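Local coordinates for protein rhamnosidase B (Bacillus sp., PDB 2OKX) that hydrolyses terminal alpha-L-rhamnose residues from rhamnose-containing glycosides, as a family 78 glycoside hydrolase with an alpha-barrel domain, at residues 767-770 with 771-775; 806-809 with 810-813. All coordinates share one frame; numbering follows the deposited sequence.

Interaction 1 (767-770 with 771-775); sequences QVVA and YLCGV
V769 and C773 stand one turn apart on the last turns of helix 764-772, and their side chains lie alongside each other. With CG1 of V769 anti to its backbone N (chi1 177°), that methyl is carried along the helix to C773, where SG meets it at 3.7 Å. SG in turn sits beside the backbone N of its own residue, which brings it back over the preceding turn. Two small, compact groups suit this place, because L700 and F701 of helix 696-715 press on the same flank. A second apolar pair, V768 CG1 with L772 CD1, touches more lightly at 4.2 Å. L772 packs on F806 and E809 of helix 801-813, whereas V768 packs on L788 of helix 778-789. Y771 heads off in another direction: its CB rests 3.3 Å from V768 O, but the ring leads away from the earlier turn, and its OH is hydrogen-bonded to E785. Three regular i to i+4 backbone bonds, from the amides of Y771, L772 and C773, run through the last turn; that of L772 to V768 O is the straightest, at 164°. The chain then closes in a Schellman motif. G774 takes positive phi (72°), a conformation that glycine, lacking CB, adopts easily; V775 N reaches back to A770 O at 3.2 Å, and G774 N makes a weak bond to Y771 O. V775, the apolar residue after the glycine, starts with its CB directed back toward the helix, 3.9 Å from A770 O, and packs on L700. At this terminus A770 O thus accepts the V775 amide of the motif, so the carbonyl is paired within the chain.

Interaction 2 (806-809 with 810-813); sequences FYYE and ALEK
L811 lies across the ring of Y807, one turn earlier in helix 801-813. Its CB sits over the end of the preceding turn, 3.7 Å from Y808 O and almost as close to Y807 O. From there CG, placed beside the backbone N and anti to the carbonyl carbon (chi1 -67°), leans back along the helix and comes within 3.4 Å of Y807 O. The two methyls then part. CD1 rises over one face of the Y807 ring in a CH-pi contact, 4.0 Å from the centroid and 22° off the ring normal, displaced toward the rim; the same methyl also touches Y808 CD1 at 4.1 Å. L811 CD2 stays on the same side of the ring as CD1 but reaches another part of the rim, 4.0 Å from Y807 CE1 and equally near Y807 OH. A branched leucine suits this place, since its two methyls spread over one face of Y807 while CD1 also reaches Y808. The pairing is the i, i+4 contact of an alpha helix, here in one of the helices of the alpha-barrel domain, and beneath it L811 N bonds to Y807 O at 2.9 Å. Helix 817-833 adds L819 against both L811 and Y807. A tyrosine fits at 807 because its ring offers a broad apolar face to the leucine while OH is hydrogen-bonded to L788 O; Y808 likewise sends its OH to D823. A810, whose single methyl lets Y771 of helix 764-772 come close, keeps its CB 3.3 Å from Y807 O. The carboxylates leave this strip: E809 forms a salt bridge with R581, and E812 has a salt bridge with K880 and hydrogen bonds with S875 and Q817. K813 N closes the last turn on E809 O.

How the interactions relate
From the N terminus, interaction 1 comes first, on helix 764-772 and the turn that ends it; helix 778-789 follows, and interaction 2 then lies on helix 801-813. Both are local, each spanning one continuous run of chain, so neither encloses a long loop. They stand in series, without nesting or crossing, within the six-hairpin glycosidase domain. Their centres are nevertheless about 10 Å apart, because the two helices pack together: L772 CD1 lies 3.2 Å from F806 O, and Y771 CE2 lies 3.5 Å from K813 CD. Interaction 1 also faces helices 696-715 and 778-789, while interaction 2 faces helix 817-833, so together they tie these five helices within the domain.

Interaction 1 (767-770 with 771-775)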
ATOM      1  N   GLN A 767     -12.041  -8.658 -24.928  1.00 29.43           N
ATOM      2  CA  GLN A 767     -13.093  -8.113 -25.780  1.00 31.56           C
ATOM      3  C   GLN A 767     -13.427  -6.681 -25.358  1.00 31.51           C
ATOM      4  O   GLN A 767     -13.564  -5.792 -26.201  1.00 31.69           O
ATOM      5  CB  GLN A 767     -14.353  -8.978 -25.695  1.00 33.45           C
ATOM      6  CG  GLN A 767     -14.117 -10.480 -25.811  1.00 34.47           C
ATOM      7  CD  GLN A 767     -13.141 -10.847 -26.916  1.00 37.46           C
ATOM      8  OE1 GLN A 767     -13.253 -10.372 -28.046  1.00 36.10           O
ATOM      9  NE2 GLN A 767     -12.180 -11.710 -26.591  1.00 34.21           N
ATOM     10  N   VAL A 768     -13.563  -6.465 -24.050  1.00 29.11           N
ATOM     11  CA  VAL A 768     -13.873  -5.139 -23.532  1.00 27.34           C
ATOM     12  C   VAL A 768     -12.790  -4.146 -23.944  1.00 26.05           C
ATOM     13  O   VAL A 768     -13.088  -3.036 -24.382  1.00 26.68           O
ATOM     14  CB  VAL A 768     -13.989  -5.148 -21.984  1.00 26.47           C
ATOM     15  CG1 VAL A 768     -14.085  -3.723 -21.457  1.00 26.81           C
ATOM     16  CG2 VAL A 768     -15.214  -5.939 -21.559  1.00 26.67           C
ATOM     17  N   VAL A 769     -11.532  -4.549 -23.805  1.00 24.39           N
ATOM     18  CA  VAL A 769     -10.422  -3.675 -24.166  1.00 24.77           C
ATOM     19  C   VAL A 769     -10.422  -3.357 -25.660  1.00 26.06           C
ATOM     20  O   VAL A 769     -10.129  -2.231 -26.059  1.00 26.81           O
ATOM     21  CB  VAL A 769      -9.060  -4.302 -23.777  1.00 24.94           C
ATOM     22  CG1 VAL A 769      -7.923  -3.406 -24.234  1.00 21.87           C
ATOM     23  CG2 VAL A 769      -8.992  -4.498 -22.266  1.00 23.30           C
ATOM     24  N   ALA A 770     -10.745  -4.346 -26.486  1.00 27.36           N
ATOM     25  CA  ALA A 770     -10.783  -4.134 -27.929  1.00 29.78           C
ATOM     26  C   ALA A 770     -11.851  -3.090 -28.254  1.00 30.11           C
ATOM     27  O   ALA A 770     -11.670  -2.243 -29.132  1.00 30.59           O
ATOM     28  CB  ALA A 770     -11.092  -5.446 -28.644  1.00 27.43           C
ATOM     29  N   TYR A 771     -12.960  -3.155 -27.528  1.00 30.95           N
ATOM     30  CA  TYR A 771     -14.066  -2.225 -27.720  1.00 32.10           C
ATOM     31  C   TYR A 771     -13.675  -0.800 -27.326  1.00 32.49           C
ATOM     32  O   TYR A 771     -13.916   0.148 -28.075  1.00 31.18           O
ATOM     33  CB  TYR A 771     -15.263  -2.675 -26.884  1.00 32.92           C
ATOM     34  CG  TYR A 771     -16.528  -1.885 -27.133  1.00 33.81           C
ATOM     35  CD1 TYR A 771     -17.283  -2.085 -28.290  1.00 34.36           C
ATOM     36  CD2 TYR A 771     -16.974  -0.942 -26.211  1.00 32.29           C
ATOM     37  CE1 TYR A 771     -18.455  -1.363 -28.521  1.00 34.39           C
ATOM     38  CE2 TYR A 771     -18.140  -0.216 -26.431  1.00 34.00           C
ATOM     39  CZ  TYR A 771     -18.876  -0.430 -27.586  1.00 33.89           C
ATOM     40  OH  TYR A 771     -20.025   0.292 -27.804  1.00 33.61           O
ATOM     41  N   LEU A 772     -13.071  -0.656 -26.149  1.00 31.19           N
ATOM     42  CA  LEU A 772     -12.655   0.652 -25.647  1.00 31.05           C
ATOM     43  C   LEU A 772     -11.539   1.303 -26.445  1.00 31.60           C
ATOM     44  O   LEU A 772     -11.484   2.525 -26.558  1.00 31.75           O
ATOM     45  CB  LEU A 772     -12.196   0.548 -24.190  1.00 31.07           C
ATOM     46  CG  LEU A 772     -13.251   0.393 -23.099  1.00 31.03           C
ATOM     47  CD1 LEU A 772     -12.562   0.195 -21.757  1.00 33.01           C
ATOM     48  CD2 LEU A 772     -14.132   1.627 -23.065  1.00 31.35           C
ATOM     49  N   CYS A 773     -10.635   0.492 -26.982  1.00 31.74           N
ATOM     50  CA  CYS A 773      -9.517   1.027 -27.743  1.00 33.87           C
ATOM     51  C   CYS A 773      -9.876   1.389 -29.181  1.00 34.67           C
ATOM     52  O   CYS A 773      -9.062   1.957 -29.903  1.00 34.31           O
ATOM     53  CB  CYS A 773      -8.352   0.034 -27.712  1.00 35.15           C
ATOM     54  SG  CYS A 773      -7.633  -0.154 -26.054  1.00 36.29           S
ATOM     55  N   GLY A 774     -11.100   1.067 -29.586  1.00 36.92           N
ATOM     56  CA  GLY A 774     -11.539   1.386 -30.934  1.00 40.35           C
ATOM     57  C   GLY A 774     -10.901   0.527 -32.008  1.00 42.98           C
ATOM     58  O   GLY A 774     -10.822   0.930 -33.169  1.00 43.04           O
ATOM     59  N   VAL A 775     -10.437  -0.656 -31.619  1.00 44.63           N
ATOM     60  CA  VAL A 775      -9.813  -1.576 -32.559  1.00 45.84           C
ATOM     61  C   VAL A 775     -10.903  -2.399 -33.228  1.00 47.64           C
ATOM     62  O   VAL A 775     -10.789  -2.773 -34.395  1.00 47.54           O
ATOM     63  CB  VAL A 775      -8.821  -2.521 -31.840  1.00 45.83           C
ATOM     64  CG1 VAL A 775      -8.370  -3.626 -32.782  1.00 45.49           C
ATOM     65  CG2 VAL A 775      -7.618  -1.729 -31.353  1.00 43.99           C
TER

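Interaction 2 (806-809 with 810-813)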
ATOM      1  N   PHE A 806     -13.241  -0.473 -16.463  1.00 21.15           N
ATOM      2  CA  PHE A 806     -13.104  -0.432 -17.912  1.00 22.58           C
ATOM      3  C   PHE A 806     -14.382  -0.957 -18.559  1.00 21.29           C
ATOM      4  O   PHE A 806     -14.818  -0.453 -19.594  1.00 20.97           O
ATOM      5  CB  PHE A 806     -11.889  -1.263 -18.345  1.00 25.06           C
ATOM      6  CG  PHE A 806     -10.578  -0.719 -17.843  1.00 28.07           C
ATOM      7  CD1 PHE A 806     -10.120   0.524 -18.264  1.00 30.98           C
ATOM      8  CD2 PHE A 806      -9.809  -1.440 -16.932  1.00 31.27           C
ATOM      9  CE1 PHE A 806      -8.913   1.047 -17.785  1.00 33.45           C
ATOM     10  CE2 PHE A 806      -8.601  -0.928 -16.448  1.00 32.78           C
ATOM     11  CZ  PHE A 806      -8.154   0.316 -16.873  1.00 32.32           C
ATOM     12  N   TYR A 807     -14.992  -1.957 -17.934  1.00 21.17           N
ATOM     13  CA  TYR A 807     -16.231  -2.535 -18.445  1.00 20.76           C
ATOM     14  C   TYR A 807     -17.343  -1.480 -18.448  1.00 20.93           C
ATOM     15  O   TYR A 807     -18.130  -1.392 -19.397  1.00 19.20           O
ATOM     16  CB  TYR A 807     -16.628  -3.737 -17.583  1.00 22.81           C
ATOM     17  CG  TYR A 807     -17.948  -4.385 -17.946  1.00 22.45           C
ATOM     18  CD1 TYR A 807     -18.244  -4.735 -19.266  1.00 24.58           C
ATOM     19  CD2 TYR A 807     -18.889  -4.666 -16.964  1.00 23.94           C
ATOM     20  CE1 TYR A 807     -19.452  -5.353 -19.590  1.00 24.66           C
ATOM     21  CE2 TYR A 807     -20.094  -5.283 -17.275  1.00 25.42           C
ATOM     22  CZ  TYR A 807     -20.368  -5.622 -18.588  1.00 25.47           C
ATOM     23  OH  TYR A 807     -21.559  -6.236 -18.880  1.00 26.50           O
ATOM     24  N   TYR A 808     -17.399  -0.674 -17.392  1.00 18.88           N
ATOM     25  CA  TYR A 808     -18.417   0.371 -17.299  1.00 18.78           C
ATOM     26  C   TYR A 808     -18.172   1.459 -18.344  1.00 19.10           C
ATOM     27  O   TYR A 808     -19.119   2.025 -18.892  1.00 19.32           O
ATOM     28  CB  TYR A 808     -18.449   0.975 -15.888  1.00 16.23           C
ATOM     29  CG  TYR A 808     -18.814  -0.022 -14.795  1.00 16.87           C
ATOM     30  CD1 TYR A 808     -19.481  -1.211 -15.095  1.00 18.35           C
ATOM     31  CD2 TYR A 808     -18.499   0.234 -13.458  1.00 19.34           C
ATOM     32  CE1 TYR A 808     -19.824  -2.130 -14.085  1.00 17.94           C
ATOM     33  CE2 TYR A 808     -18.837  -0.672 -12.446  1.00 19.56           C
ATOM     34  CZ  TYR A 808     -19.497  -1.848 -12.765  1.00 18.98           C
ATOM     35  OH  TYR A 808     -19.833  -2.738 -11.766  1.00 17.84           O
ATOM     36  N   GLU A 809     -16.907   1.759 -18.621  1.00 20.41           N
ATOM     37  CA  GLU A 809     -16.603   2.765 -19.632  1.00 21.74           C
ATOM     38  C   GLU A 809     -17.139   2.257 -20.970  1.00 23.69           C
ATOM     39  O   GLU A 809     -17.627   3.035 -21.794  1.00 22.23           O
ATOM     40  CB  GLU A 809     -15.094   3.014 -19.724  1.00 22.53           C
ATOM     41  CG  GLU A 809     -14.529   3.875 -18.593  1.00 23.43           C
ATOM     42  CD  GLU A 809     -13.057   4.220 -18.788  1.00 23.77           C
ATOM     43  OE1 GLU A 809     -12.203   3.314 -18.673  1.00 22.41           O
ATOM     44  OE2 GLU A 809     -12.754   5.399 -19.062  1.00 26.24           O
ATOM     45  N   ALA A 810     -17.058   0.943 -21.171  1.00 22.07           N
ATOM     46  CA  ALA A 810     -17.553   0.320 -22.391  1.00 23.36           C
ATOM     47  C   ALA A 810     -19.081   0.385 -22.434  1.00 23.59           C
ATOM     48  O   ALA A 810     -19.662   0.672 -23.485  1.00 24.10           O
ATOM     49  CB  ALA A 810     -17.086  -1.138 -22.472  1.00 23.93           C
ATOM     50  N   LEU A 811     -19.731   0.121 -21.300  1.00 22.35           N
ATOM     51  CA  LEU A 811     -21.193   0.169 -21.251  1.00 22.13           C
ATOM     52  C   LEU A 811     -21.691   1.594 -21.503  1.00 22.82           C
ATOM     53  O   LEU A 811     -22.747   1.790 -22.098  1.00 21.93           O
ATOM     54  CB  LEU A 811     -21.717  -0.340 -19.898  1.00 20.36           C
ATOM     55  CG  LEU A 811     -21.506  -1.830 -19.596  1.00 21.55           C
ATOM     56  CD1 LEU A 811     -22.026  -2.150 -18.203  1.00 20.45           C
ATOM     57  CD2 LEU A 811     -22.230  -2.678 -20.636  1.00 22.26           C
ATOM     58  N   GLU A 812     -20.926   2.582 -21.053  1.00 22.37           N
ATOM     59  CA  GLU A 812     -21.296   3.978 -21.258  1.00 23.97           C
ATOM     60  C   GLU A 812     -21.217   4.276 -22.756  1.00 25.07           C
ATOM     61  O   GLU A 812     -22.123   4.877 -23.332  1.00 23.98           O
ATOM     62  CB  GLU A 812     -20.344   4.900 -20.492  1.00 24.19           C
ATOM     63  CG  GLU A 812     -20.522   6.382 -20.806  1.00 23.28           C
ATOM     64  CD  GLU A 812     -21.879   6.928 -20.373  1.00 26.59           C
ATOM     65  OE1 GLU A 812     -22.274   7.990 -20.890  1.00 26.51           O
ATOM     66  OE2 GLU A 812     -22.548   6.309 -19.517  1.00 23.91           O
ATOM     67  N   LYS A 813     -20.130   3.833 -23.376  1.00 25.41           N
ATOM     68  CA  LYS A 813     -19.914   4.028 -24.805  1.00 27.40           C
ATOM     69  C   LYS A 813     -21.015   3.335 -25.609  1.00 27.21           C
ATOM     70  O   LYS A 813     -21.443   3.836 -26.648  1.00 27.83           O
ATOM     71  CB  LYS A 813     -18.546   3.460 -25.197  1.00 27.55           C
ATOM     72  CG  LYS A 813     -18.195   3.580 -26.672  1.00 30.34           C
ATOM     73  CD  LYS A 813     -16.817   2.983 -26.943  1.00 33.96           C
ATOM     74  CE  LYS A 813     -16.439   3.069 -28.420  1.00 36.61           C
ATOM     75  NZ  LYS A 813     -16.295   4.481 -28.876  1.00 38.79           N
TER